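Local coordinates for protein exoenzyme S (Pseudomonas aeruginosa, PDB 6GN8) that probably transfers ADP-ribose from NAD to host proteins as a secreted toxin; this piece is the C-terminal ADP-ribosyltransferase part, without the GTPase-activating domain, at residues Leu71-Arg76 / Asp129-Leu133; Phe96-Ala102 / Arg156-Asp160; Val121-Lys125 / Met181-Ser186; Gly148-Phe154 / Val193-Glu199. The protein carries 2 engineered substitutions. One frame throughout, in Å; residues are numbered along the deposited sequence.

Contact 1 (Leu71-Arg76 / Asp129-Leu133); sequences LNRALR and DDGYL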
loop_
_atom_site.group_PDB
_atom_site.type_symbol
_atom_site.label_atom_id
_atom_site.label_comp_id
_atom_site.label_asym_id
_atom_site.label_seq_id
_atom_site.Cartn_x
_atom_site.Cartn_y
_atom_site.Cartn_z
ATOM N N LEU C 71 -22.118 39.176 7.122
ATOM C CA LEU C 71 -20.646 39.086 7.147
ATOM C C LEU C 71 -20.082 38.176 6.029
ATOM O O LEU C 71 -19.233 38.631 5.250
ATOM C CB LEU C 71 -20.102 38.649 8.528
ATOM C CG LEU C 71 -18.584 38.448 8.626
ATOM C CD1 LEU C 71 -17.809 39.736 8.340
ATOM C CD2 LEU C 71 -18.204 37.948 9.964
ATOM N N ASN C 72 -20.549 36.923 5.962
ATOM C CA ASN C 72 -20.123 35.905 4.977
ATOM C C ASN C 72 -20.400 36.339 3.530
ATOM O O ASN C 72 -19.601 36.023 2.649
ATOM C CB ASN C 72 -20.779 34.557 5.277
ATOM C CG ASN C 72 -20.136 33.836 6.447
ATOM O OD1 ASN C 72 -19.001 34.113 6.873
ATOM N ND2 ASN C 72 -20.836 32.878 6.985
ATOM N N ARG C 73 -21.518 37.076 3.298
ATOM C CA ARG C 73 -21.882 37.621 1.987
ATOM C C ARG C 73 -20.806 38.620 1.555
ATOM O O ARG C 73 -20.394 38.617 0.400
ATOM C CB ARG C 73 -23.272 38.291 2.080
ATOM C CG ARG C 73 -23.805 38.976 0.818
ATOM C CD ARG C 73 -25.245 39.445 1.012
ATOM N NE ARG C 73 -25.356 40.656 1.836
ATOM C CZ ARG C 73 -26.084 40.763 2.950
ATOM N NH1 ARG C 73 -26.134 41.911 3.609
ATOM N NH2 ARG C 73 -26.771 39.721 3.407
ATOM N N ALA C 74 -20.348 39.470 2.499
ATOM C CA ALA C 74 -19.341 40.491 2.227
ATOM C C ALA C 74 -17.950 39.865 1.963
ATOM O O ALA C 74 -17.247 40.317 1.059
ATOM C CB ALA C 74 -19.273 41.484 3.370
ATOM N N LEU C 75 -17.578 38.828 2.738
ATOM C CA LEU C 75 -16.311 38.104 2.615
ATOM C C LEU C 75 -16.258 37.352 1.295
ATOM O O LEU C 75 -15.251 37.402 0.594
ATOM C CB LEU C 75 -16.128 37.113 3.792
ATOM C CG LEU C 75 -15.855 37.694 5.199
ATOM C CD1 LEU C 75 -16.078 36.614 6.294
ATOM C CD2 LEU C 75 -14.440 38.238 5.311
ATOM N N ARG C 76 -17.362 36.665 0.961
ATOM C CA ARG C 76 -17.520 35.846 -0.242
ATOM C C ARG C 76 -17.518 36.710 -1.497
ATOM O O ARG C 76 -16.905 36.318 -2.485
ATOM C CB ARG C 76 -18.802 34.977 -0.159
ATOM C CG ARG C 76 -18.606 33.743 0.705
ATOM C CD ARG C 76 -19.909 33.048 1.068
ATOM N NE ARG C 76 -19.660 31.975 2.034
ATOM C CZ ARG C 76 -20.549 31.492 2.896
ATOM N NH1 ARG C 76 -21.792 31.957 2.910
ATOM N NH2 ARG C 76 -20.201 30.542 3.753
ATOM N N ASP C 129 -13.776 28.083 1.560
ATOM C CA ASP C 129 -14.824 29.098 1.525
ATOM C C ASP C 129 -14.212 30.436 2.003
ATOM O O ASP C 129 -13.448 30.445 2.966
ATOM C CB ASP C 129 -16.024 28.656 2.400
ATOM C CG ASP C 129 -17.299 29.435 2.164
ATOM O OD1 ASP C 129 -17.233 30.682 2.108
ATOM O OD2 ASP C 129 -18.368 28.798 2.046
ATOM N N ASP C 130 -14.527 31.560 1.335
ATOM C CA ASP C 130 -13.983 32.855 1.765
ATOM C C ASP C 130 -14.649 33.328 3.058
ATOM O O ASP C 130 -14.028 34.057 3.844
ATOM C CB ASP C 130 -14.104 33.915 0.667
ATOM C CG ASP C 130 -13.045 33.826 -0.416
ATOM O OD1 ASP C 130 -12.100 32.997 -0.272
ATOM O OD2 ASP C 130 -13.143 34.590 -1.401
ATOM N N GLY C 131 -15.894 32.906 3.270
ATOM C CA GLY C 131 -16.619 33.201 4.497
ATOM C C GLY C 131 -16.304 32.176 5.566
ATOM O O GLY C 131 -15.595 31.200 5.308
ATOM N N TYR C 132 -16.823 32.384 6.780
ATOM C CA TYR C 132 -16.690 31.393 7.855
ATOM C C TYR C 132 -17.593 30.205 7.497
ATOM O O TYR C 132 -18.580 30.390 6.768
ATOM C CB TYR C 132 -17.063 32.005 9.216
ATOM C CG TYR C 132 -16.039 33.007 9.696
ATOM C CD1 TYR C 132 -16.129 34.352 9.342
ATOM C CD2 TYR C 132 -14.975 32.614 10.505
ATOM C CE1 TYR C 132 -15.149 35.267 9.727
ATOM C CE2 TYR C 132 -13.996 33.524 10.906
ATOM C CZ TYR C 132 -14.100 34.852 10.528
ATOM O OH TYR C 132 -13.167 35.753 10.952
ATOM N N LEU C 133 -17.230 28.991 7.944
ATOM C CA LEU C 133 -17.993 27.776 7.645
ATOM C C LEU C 133 -18.730 27.239 8.893
ATOM O O LEU C 133 -18.146 26.600 9.786
ATOM C CB LEU C 133 -17.091 26.685 7.044
ATOM C CG LEU C 133 -17.814 25.564 6.287
ATOM C CD1 LEU C 133 -18.152 25.998 4.868
ATOM C CD2 LEU C 133 -16.974 24.314 6.228
HETATM O O HOH W 1 -13.646 37.450 -2.442
HETATM O O HOH W 2 -21.141 29.499 6.577
HETATM O O HOH W 3 -15.509 34.051 -2.758
#
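Helix 54-77 docks here on the loop between strands 126-128 and 133-136, an α/β junction of the ADP-ribosyltransferase domain just before the strand that carries a Ser-Thr-Ser sequence like that of the R-S-E signature in this toxin family. Arg-76 of the helix meets Asp-129 at the start of the loop in a salt bridge. Its chain is extended from CG to NE, and NE donates to OD1 at 2.8 Å and 173°, in the guanidinium plane and onto the syn lone pair of OD1; NH2 adds a weak bond to OD2 at 3.1 Å. Guanidinium and carboxylate are twisted 49° apart, a twist that fits one straight bond and one weak one. The same OD1 takes the amide of Gly-131 on its anti side, closing an Asx turn. Glycine suits this bend: its CA lies 3.5 Å from Asn-72 OD1, and the direction a CB would take is filled by that oxygen and by Arg-76 NE.

One turn back from Arg-76, Asn-72 OD1 accepts from Tyr-132 N at 2.8 Å, the donor standing well above the carbonyl plane, while ND2 is held by Tyr-63. The Tyr-132 ring lies against leucine methyls: Leu-75 CD1 is 3.8 Å from Tyr-132 CD1 and Leu-71 CD2 is 4.1 Å from Tyr-132 CE1. Its hydroxyl binds Asp-89 and Lys-177.

Two waters extend the contact: one joins Arg-76 O to Asp-130 OD2, and another joins Arg-76 NH2 to Tyr-132 O. Two firm donors on Asp-129 OD1, one charged, would probably keep that carboxylate ionised and the turn closed.

Contact 2 (Phe96-Ala102 / Arg156-Asp160); sequences FEKSGQA and RSGID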
loop_
_atom_site.group_PDB
_atom_site.type_symbol
_atom_site.label_atom_id
_atom_site.label_comp_id
_atom_site.label_asym_id
_atom_site.label_seq_id
_atom_site.Cartn_x
_atom_site.Cartn_y
_atom_site.Cartn_z
ATOM N N PHE C 96 -10.114 31.924 16.946
ATOM C CA PHE C 96 -9.529 30.767 16.255
ATOM C C PHE C 96 -8.025 30.662 16.571
ATOM O O PHE C 96 -7.487 29.556 16.667
ATOM C CB PHE C 96 -9.789 30.825 14.735
ATOM C CG PHE C 96 -11.195 30.422 14.335
ATOM C CD1 PHE C 96 -11.560 29.080 14.260
ATOM C CD2 PHE C 96 -12.146 31.385 14.005
ATOM C CE1 PHE C 96 -12.869 28.708 13.925
ATOM C CE2 PHE C 96 -13.455 31.016 13.665
ATOM C CZ PHE C 96 -13.805 29.675 13.625
ATOM N N GLU C 97 -7.359 31.810 16.777
ATOM C CA GLU C 97 -5.934 31.849 17.110
ATOM C C GLU C 97 -5.669 31.147 18.428
ATOM O O GLU C 97 -4.760 30.333 18.505
ATOM C CB GLU C 97 -5.436 33.288 17.171
ATOM C CG GLU C 97 -5.168 33.891 15.811
ATOM C CD GLU C 97 -4.202 35.054 15.876
ATOM O OE1 GLU C 97 -4.660 36.201 16.086
ATOM O OE2 GLU C 97 -2.982 34.812 15.736
ATOM N N LYS C 98 -6.507 31.421 19.441
ATOM C CA LYS C 98 -6.427 30.854 20.790
ATOM C C LYS C 98 -6.850 29.377 20.853
ATOM O O LYS C 98 -6.360 28.638 21.705
ATOM C CB LYS C 98 -7.316 31.664 21.759
ATOM C CG LYS C 98 -6.822 33.081 22.009
ATOM C CD LYS C 98 -7.653 33.804 23.058
ATOM C CE LYS C 98 -7.150 35.207 23.257
ATOM N NZ LYS C 98 -7.958 35.951 24.257
ATOM N N SER C 99 -7.767 28.962 19.973
ATOM C CA SER C 99 -8.376 27.638 19.988
ATOM C C SER C 99 -7.482 26.511 19.537
ATOM O O SER C 99 -7.394 25.523 20.262
ATOM C CB SER C 99 -9.658 27.626 19.166
ATOM O OG SER C 99 -10.630 28.393 19.855
ATOM N N GLY C 100 -6.894 26.613 18.349
ATOM C CA GLY C 100 -6.083 25.534 17.789
ATOM C C GLY C 100 -6.877 24.264 17.487
ATOM O O GLY C 100 -8.110 24.305 17.356
ATOM N N GLN C 101 -6.170 23.110 17.402
ATOM C CA GLN C 101 -6.752 21.794 17.101
ATOM C C GLN C 101 -7.265 21.052 18.362
ATOM O O GLN C 101 -6.553 20.960 19.363
ATOM C CB GLN C 101 -5.727 20.906 16.364
ATOM C CG GLN C 101 -5.378 21.378 14.940
ATOM C CD GLN C 101 -5.206 20.258 13.920
ATOM O OE1 GLN C 101 -5.065 19.070 14.250
ATOM N NE2 GLN C 101 -5.211 20.611 12.642
ATOM N N ALA C 102 -8.490 20.495 18.287
ATOM C CA ALA C 102 -9.119 19.691 19.346
ATOM C C ALA C 102 -8.455 18.299 19.442
ATOM O O ALA C 102 -7.798 17.864 18.492
ATOM C CB ALA C 102 -10.614 19.545 19.081
ATOM N N ARG C 156 -10.710 19.324 13.197
ATOM C CA ARG C 156 -10.239 19.492 14.566
ATOM C C ARG C 156 -10.214 20.975 15.007
ATOM O O ARG C 156 -10.234 21.232 16.213
ATOM C CB ARG C 156 -8.842 18.884 14.719
ATOM C CG ARG C 156 -8.861 17.408 15.060
ATOM C CD ARG C 156 -7.453 16.886 15.292
ATOM N NE ARG C 156 -7.363 15.448 15.043
ATOM C CZ ARG C 156 -7.033 14.542 15.958
ATOM N NH1 ARG C 156 -6.992 13.254 15.640
ATOM N NH2 ARG C 156 -6.736 14.917 17.196
ATOM N N SER C 157 -10.180 21.939 14.051
ATOM C CA SER C 157 -9.989 23.380 14.352
ATOM C C SER C 157 -11.280 24.208 14.514
ATOM O O SER C 157 -11.209 25.442 14.585
ATOM C CB SER C 157 -9.115 24.026 13.284
ATOM O OG SER C 157 -7.898 23.301 13.225
ATOM N N GLY C 158 -12.418 23.530 14.608
ATOM C CA GLY C 158 -13.710 24.178 14.753
ATOM C C GLY C 158 -13.965 24.686 16.156
ATOM O O GLY C 158 -13.479 24.093 17.114
ATOM N N ILE C 159 -14.725 25.786 16.289
ATOM C CA ILE C 159 -15.096 26.347 17.590
ATOM C C ILE C 159 -16.566 26.007 17.852
ATOM O O ILE C 159 -17.444 26.281 17.024
ATOM C CB ILE C 159 -14.796 27.880 17.707
ATOM C CG1 ILE C 159 -13.255 28.132 17.677
ATOM C CG2 ILE C 159 -15.458 28.512 18.979
ATOM C CD1 ILE C 159 -12.884 29.527 17.536
ATOM N N ASP C 160 -16.813 25.357 18.990
ATOM C CA ASP C 160 -18.154 25.009 19.419
ATOM C C ASP C 160 -18.755 26.247 20.060
ATOM O O ASP C 160 -18.206 26.775 21.030
ATOM C CB ASP C 160 -18.122 23.802 20.367
ATOM C CG ASP C 160 -19.434 23.525 21.073
ATOM O OD1 ASP C 160 -20.480 23.489 20.393
ATOM O OD2 ASP C 160 -19.412 23.339 22.306
#
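Phe-96 in the last turn of helix 83-99 and Ile-159 at the start of strand 159-160 make the apolar half of this contact, which seats the C-terminal end of the helix on the loop leading into an edge strand of the three-stranded antiparallel sheet. The main apolar interaction is a CH-π contact. Ile-159 CG1 lies anti to its carbonyl carbon and chi2 is extended (169°), which carries CD1 out to 3.6 Å from the centroid of the Phe-96 ring, almost straight above its centre. Ser-157 O approaches the same ring quite differently, at its edge, 3.7 Å from Phe-96 CD1. Ser-99 OG lies against the isoleucine chain, 3.4 Å from Ile-159 CG1; a small hydroxyl suits this spot, since its polar needs are met by Ala-95 O and His-52.

Helix geometry ends at Gly-100, whose positive phi (65°) comes easily to glycine, and the chain that leaves it turns alongside Arg-156. One backbone hydrogen bond crosses between the segments: Ala-102 N donates to Arg-156 O at 2.8 Å, with the donor well out of the carbonyl plane.

Side-chain polar contacts are looser. Gln-101 and Arg-156 pass one another with Gln-101 OE1 3.4 Å from Arg-156 CD, so it is the aliphatic part of the arginine that is touched. Gln-101 CG also rests 3.6 Å from Ser-157 OG, a hydroxyl engaged by Glu-200. Arg-156 runs extended from CG to NE alongside Ala-102, and NH2 makes a weak hydrogen bond to Ala-102 O at 3.4 Å, with that oxygen at the guanidinium edge.

Contact 3 (Val121-Lys125 / Met181-Ser186); sequences VEEGK and MRVLLS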
loop_
_atom_site.group_PDB
_atom_site.type_symbol
_atom_site.label_atom_id
_atom_site.label_comp_id
_atom_site.label_asym_id
_atom_site.label_seq_id
_atom_site.Cartn_x
_atom_site.Cartn_y
_atom_site.Cartn_z
ATOM N N VAL C 121 -14.221 22.761 -6.554
ATOM C CA VAL C 121 -13.165 21.840 -6.106
ATOM C C VAL C 121 -13.452 20.408 -6.573
ATOM O O VAL C 121 -14.517 19.858 -6.283
ATOM C CB VAL C 121 -12.935 21.893 -4.569
ATOM C CG1 VAL C 121 -11.656 21.156 -4.184
ATOM C CG2 VAL C 121 -12.893 23.335 -4.065
ATOM N N GLU C 122 -12.497 19.801 -7.287
ATOM C CA GLU C 122 -12.695 18.422 -7.727
ATOM C C GLU C 122 -12.342 17.463 -6.575
ATOM O O GLU C 122 -11.659 17.864 -5.630
ATOM C CB GLU C 122 -11.915 18.108 -9.029
ATOM C CG GLU C 122 -10.407 18.248 -8.954
ATOM C CD GLU C 122 -9.624 17.398 -9.941
ATOM O OE1 GLU C 122 -9.489 16.172 -9.709
ATOM O OE2 GLU C 122 -9.132 17.965 -10.944
ATOM N N GLU C 123 -12.836 16.211 -6.652
ATOM C CA GLU C 123 -12.655 15.142 -5.668
ATOM C C GLU C 123 -11.168 14.849 -5.462
ATOM O O GLU C 123 -10.417 14.739 -6.437
ATOM C CB GLU C 123 -13.405 13.896 -6.159
ATOM C CG GLU C 123 -14.220 13.146 -5.120
ATOM C CD GLU C 123 -15.073 12.026 -5.689
ATOM O OE1 GLU C 123 -14.516 11.105 -6.327
ATOM O OE2 GLU C 123 -16.307 12.067 -5.499
ATOM N N GLY C 124 -10.748 14.816 -4.197
ATOM C CA GLY C 124 -9.365 14.587 -3.773
ATOM C C GLY C 124 -8.477 15.830 -3.719
ATOM O O GLY C 124 -7.336 15.774 -3.243
ATOM N N LYS C 125 -8.978 16.958 -4.236
ATOM C CA LYS C 125 -8.276 18.224 -4.243
ATOM C C LYS C 125 -8.803 19.120 -3.111
ATOM O O LYS C 125 -9.879 18.850 -2.535
ATOM C CB LYS C 125 -8.419 18.904 -5.612
ATOM C CG LYS C 125 -7.779 18.134 -6.777
ATOM C CD LYS C 125 -6.276 17.876 -6.667
ATOM C CE LYS C 125 -5.573 17.884 -8.008
ATOM N NZ LYS C 125 -5.885 16.685 -8.829
ATOM N N MET C 181 -10.255 22.823 2.876
ATOM C CA MET C 181 -10.975 21.559 2.964
ATOM C C MET C 181 -10.708 20.690 1.709
ATOM O O MET C 181 -10.715 21.202 0.576
ATOM C CB MET C 181 -12.482 21.816 3.100
ATOM C CG MET C 181 -12.880 22.546 4.378
ATOM S SD MET C 181 -12.944 21.426 5.790
ATOM C CE MET C 181 -13.765 22.478 6.968
ATOM N N ARG C 182 -10.446 19.400 1.927
ATOM C CA ARG C 182 -10.317 18.389 0.891
ATOM C C ARG C 182 -11.656 17.750 0.638
ATOM O O ARG C 182 -12.339 17.324 1.582
ATOM C CB ARG C 182 -9.322 17.306 1.280
ATOM C CG ARG C 182 -8.913 16.433 0.077
ATOM C CD ARG C 182 -7.810 15.455 0.430
ATOM N NE ARG C 182 -6.687 16.114 1.100
ATOM C CZ ARG C 182 -5.651 16.670 0.478
ATOM N NH1 ARG C 182 -4.690 17.260 1.177
ATOM N NH2 ARG C 182 -5.576 16.654 -0.850
ATOM N N VAL C 183 -12.037 17.675 -0.642
ATOM C CA VAL C 183 -13.267 17.019 -1.031
ATOM C C VAL C 183 -12.969 15.507 -1.090
ATOM O O VAL C 183 -12.334 15.062 -2.026
ATOM C CB VAL C 183 -13.819 17.573 -2.364
ATOM C CG1 VAL C 183 -15.100 16.827 -2.781
ATOM C CG2 VAL C 183 -14.081 19.066 -2.248
ATOM N N LEU C 184 -13.394 14.736 -0.081
ATOM C CA LEU C 184 -13.179 13.289 -0.035
ATOM C C LEU C 184 -14.135 12.536 -0.971
ATOM O O LEU C 184 -13.840 11.427 -1.406
ATOM C CB LEU C 184 -13.359 12.777 1.410
ATOM C CG LEU C 184 -12.315 13.230 2.466
ATOM C CD1 LEU C 184 -12.434 12.411 3.695
ATOM C CD2 LEU C 184 -10.879 13.145 1.930
ATOM N N LEU C 185 -15.313 13.104 -1.211
ATOM C CA LEU C 185 -16.376 12.535 -2.036
ATOM C C LEU C 185 -17.343 13.623 -2.395
ATOM O O LEU C 185 -17.739 14.419 -1.524
ATOM C CB LEU C 185 -17.101 11.401 -1.279
ATOM C CG LEU C 185 -18.225 10.656 -2.009
ATOM C CD1 LEU C 185 -17.676 9.611 -2.979
ATOM C CD2 LEU C 185 -19.191 10.022 -1.023
ATOM N N SER C 186 -17.713 13.668 -3.686
ATOM C CA SER C 186 -18.739 14.542 -4.249
ATOM C C SER C 186 -19.580 13.702 -5.168
ATOM O O SER C 186 -19.096 13.144 -6.146
ATOM C CB SER C 186 -18.164 15.762 -4.951
ATOM O OG SER C 186 -19.229 16.694 -5.053
#
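Glu-123, a corner residue of a tight turn, sends its carboxylate across to strand 180-188 and there takes the backbone amide of Ser-186. The bond from Ser-186 N to Glu-123 OE2 is 2.8 Å long and nearly straight (174°), arriving on the anti lone pair. A chi1 of -136°, away from the usual staggered positions, and an extended chain beyond CG bring the acid there. OE2 also forms a salt bridge with a basic side chain of another protein, while OE1 bonds to a polar side chain of that protein; these donors would be expected to keep the carboxylate charged.

Val-183 is gripped through both its backbone groups: Gly-124 N donates to Val-183 O at 2.7 Å, and Val-183 N donates to Lys-125 O at 3.1 Å, both nearly along the C=O axis. Next to it, Arg-182 bends at chi3 so that NH2 reaches Gly-124 O at 3.1 Å, the oxygen sitting in the guanidinium plane. Two beta-branched valines also meet, Val-121 CG1 lying 3.7 Å from Val-183 CG2.

Leu-184 and Leu-185 form a classic β bulge opposite Val-197, where the strand changes direction. Residues 122-125 make a type II β turn, with glycine at its third position, where positive phi (86°) is needed; the turn delivers the chain into edge strand 126-128 of the five-stranded mixed sheet.

Contact 4 (Gly148-Phe154 / Val193-Glu199); sequences GTISTVF and VTRRVLE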
loop_
_atom_site.group_PDB
_atom_site.type_symbol
_atom_site.label_atom_id
_atom_site.label_comp_id
_atom_site.label_asym_id
_atom_site.label_seq_id
_atom_site.Cartn_x
_atom_site.Cartn_y
_atom_site.Cartn_z
ATOM N N GLY C 148 -30.017 21.818 -1.349
ATOM C CA GLY C 148 -29.367 21.423 -2.599
ATOM C C GLY C 148 -28.010 20.756 -2.466
ATOM O O GLY C 148 -27.654 19.907 -3.289
ATOM N N THR C 149 -27.196 21.187 -1.488
ATOM C CA THR C 149 -25.904 20.553 -1.238
ATOM C C THR C 149 -25.831 20.210 0.263
ATOM O O THR C 149 -25.966 21.103 1.109
ATOM C CB THR C 149 -24.667 21.342 -1.750
ATOM O OG1 THR C 149 -24.339 22.386 -0.859
ATOM C CG2 THR C 149 -24.797 21.859 -3.173
ATOM N N ILE C 150 -25.703 18.900 0.573
ATOM C CA ILE C 150 -25.591 18.339 1.934
ATOM C C ILE C 150 -24.142 17.840 2.125
ATOM O O ILE C 150 -23.684 17.037 1.309
ATOM C CB ILE C 150 -26.625 17.202 2.211
ATOM C CG1 ILE C 150 -28.087 17.622 1.963
ATOM C CG2 ILE C 150 -26.465 16.633 3.630
ATOM C CD1 ILE C 150 -28.557 18.793 2.830
ATOM N N SER C 151 -23.426 18.328 3.185
ATOM C CA SER C 151 -22.028 17.983 3.480
ATOM C C SER C 151 -21.847 17.350 4.851
ATOM O O SER C 151 -22.520 17.713 5.808
ATOM C CB SER C 151 -21.134 19.217 3.406
ATOM O OG SER C 151 -21.265 19.932 2.190
ATOM N N THR C 152 -20.902 16.420 4.937
ATOM C CA THR C 152 -20.448 15.796 6.171
ATOM C C THR C 152 -18.999 16.255 6.269
ATOM O O THR C 152 -18.217 16.077 5.325
ATOM C CB THR C 152 -20.688 14.276 6.177
ATOM O OG1 THR C 152 -22.062 14.032 5.924
ATOM C CG2 THR C 152 -20.293 13.624 7.472
ATOM N N VAL C 153 -18.667 16.913 7.389
ATOM C CA VAL C 153 -17.386 17.559 7.612
ATOM C C VAL C 153 -16.657 16.869 8.749
ATOM O O VAL C 153 -17.240 16.575 9.800
ATOM C CB VAL C 153 -17.619 19.095 7.904
ATOM C CG1 VAL C 153 -16.310 19.877 8.024
ATOM C CG2 VAL C 153 -18.544 19.752 6.872
ATOM N N PHE C 154 -15.351 16.664 8.551
ATOM C CA PHE C 154 -14.437 16.108 9.566
ATOM C C PHE C 154 -13.319 17.104 9.807
ATOM O O PHE C 154 -12.645 17.510 8.856
ATOM C CB PHE C 154 -13.872 14.733 9.136
ATOM C CG PHE C 154 -14.934 13.670 9.107
ATOM C CD1 PHE C 154 -15.265 12.966 10.261
ATOM C CD2 PHE C 154 -15.657 13.420 7.943
ATOM C CE1 PHE C 154 -16.258 11.978 10.235
ATOM C CE2 PHE C 154 -16.662 12.456 7.918
ATOM C CZ PHE C 154 -16.959 11.738 9.066
ATOM N N VAL C 193 -29.682 15.896 -5.339
ATOM C CA VAL C 193 -29.017 16.500 -4.195
ATOM C C VAL C 193 -27.542 16.108 -4.213
ATOM O O VAL C 193 -27.215 14.920 -4.292
ATOM C CB VAL C 193 -29.692 16.155 -2.822
ATOM C CG1 VAL C 193 -28.995 16.872 -1.636
ATOM C CG2 VAL C 193 -31.192 16.450 -2.845
ATOM N N THR C 194 -26.658 17.127 -4.130
ATOM C CA THR C 194 -25.213 16.949 -4.050
ATOM C C THR C 194 -24.895 16.541 -2.596
ATOM O O THR C 194 -25.299 17.225 -1.656
ATOM C CB THR C 194 -24.459 18.217 -4.526
ATOM O OG1 THR C 194 -24.764 18.410 -5.908
ATOM C CG2 THR C 194 -22.932 18.086 -4.369
ATOM N N ARG C 195 -24.243 15.403 -2.447
ATOM C CA ARG C 195 -23.877 14.778 -1.185
ATOM C C ARG C 195 -22.375 14.710 -1.138
ATOM O O ARG C 195 -21.758 14.025 -1.962
ATOM C CB ARG C 195 -24.527 13.393 -1.074
ATOM C CG ARG C 195 -26.035 13.429 -1.325
ATOM C CD ARG C 195 -26.747 13.283 -0.031
ATOM N NE ARG C 195 -28.185 13.472 -0.131
ATOM C CZ ARG C 195 -28.964 13.558 0.937
ATOM N NH1 ARG C 195 -30.267 13.747 0.801
ATOM N NH2 ARG C 195 -28.445 13.465 2.151
ATOM N N ARG C 196 -21.782 15.487 -0.202
ATOM C CA ARG C 196 -20.345 15.685 -0.112
ATOM C C ARG C 196 -19.761 15.302 1.223
ATOM O O ARG C 196 -20.418 15.385 2.254
ATOM C CB ARG C 196 -19.994 17.179 -0.393
ATOM C CG ARG C 196 -19.159 17.334 -1.642
ATOM C CD ARG C 196 -18.500 18.681 -1.828
ATOM N NE ARG C 196 -19.204 19.495 -2.822
ATOM C CZ ARG C 196 -19.952 20.544 -2.507
ATOM N NH1 ARG C 196 -20.098 20.912 -1.233
ATOM N NH2 ARG C 196 -20.554 21.240 -3.458
ATOM N N VAL C 197 -18.481 14.939 1.198
ATOM C CA VAL C 197 -17.711 14.643 2.393
ATOM C C VAL C 197 -16.475 15.538 2.337
ATOM O O VAL C 197 -15.724 15.497 1.357
ATOM C CB VAL C 197 -17.390 13.139 2.595
ATOM C CG1 VAL C 197 -16.570 12.910 3.865
ATOM C CG2 VAL C 197 -18.672 12.315 2.627
ATOM N N LEU C 198 -16.329 16.423 3.336
ATOM C CA LEU C 198 -15.187 17.338 3.389
ATOM C C LEU C 198 -14.328 17.021 4.570
ATOM O O LEU C 198 -14.825 16.638 5.633
ATOM C CB LEU C 198 -15.619 18.812 3.486
ATOM C CG LEU C 198 -16.502 19.412 2.409
ATOM C CD1 LEU C 198 -17.042 20.773 2.872
ATOM C CD2 LEU C 198 -15.726 19.610 1.120
ATOM N N GLU C 199 -13.043 17.253 4.424
ATOM C CA GLU C 199 -12.133 17.048 5.530
ATOM C C GLU C 199 -11.167 18.237 5.618
ATOM O O GLU C 199 -10.715 18.726 4.586
ATOM C CB GLU C 199 -11.399 15.712 5.350
ATOM C CG GLU C 199 -10.214 15.511 6.266
ATOM C CD GLU C 199 -9.289 14.400 5.814
ATOM O OE1 GLU C 199 -8.778 14.460 4.674
ATOM O OE2 GLU C 199 -9.072 13.465 6.614
#
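Six backbone hydrogen bonds join the two strands, and Ile-150, Thr-152, Thr-194, Arg-196 and Leu-198 each use both N and O. Ile-150 N donates to Thr-194 O at 2.8 Å and Arg-196 N to Ile-150 O at 2.9 Å; Thr-152 N donates to Arg-196 O, Leu-198 N to Thr-152 O at 2.8 Å, and Phe-154 N to Leu-198 O. Thr-194 N to Gly-148 O starts the series. CA-H...O contacts such as Ser-151 CA to Arg-196 O, 3.3 Å, fill in between. The charged ends find partners outside the pair: Arg-196 bridges to Asp-116 and Arg-195 to Asp-189.

This is parallel β pairing, the axes 21° apart, in the middle of the five-stranded mixed sheet: strand 106-112 flanks 149-155 and strand 180-188 flanks 194-200. Beta-branched Ile-150, Val-197 and the threonines suit such extended chains.

Ile-150 and Arg-195 run abreast on one face of the sheet. Arg-195, bent at chi2 (-105°), offers a flat guanidinium for Ile-150 CB to lie over, with NH2 4.0 Å from Ile-150 CG2. Ile-150 CG1 also reaches Val-193 CG1 at 3.8 Å. Further along, Val-197 CG1 comes to the edge of the Phe-154 ring, 4.1 Å from CE2. This face meets another protein: Phe-154 stacks on one of its aromatic rings, and Glu-199 OE2 hydrogen-bonds an aromatic side chain and pairs with a basic one there. On the face of Thr-149 and Thr-194, methyl CG2 of Thr-149 packs 3.9 Å from Thr-194 CB.

How the contacts relate
From the N terminus, helix 54-77 opens contact 1 and helix 83-99 opens contact 2. Contact 3 opens at 121-125, still before contact 1 closes at 129-133, so the first three mutually cross. Contact 4 opens at 148-154, after contact 1 has closed and just before contact 2 closes at 156-160; contact 3 closes at 181-186 and contact 4 last, at 193-199. Contact 4 thus crosses contacts 2 and 3, and none nests in another. Contacts 1 and 2 tie the helices to the loops and strands beside them and meet where Tyr-132 packs on Phe-96. Contacts 3 and 4 share the mixed sheet, with Arg-182 N lying 2.8 Å from Glu-199 O, probably as a hydrogen bond.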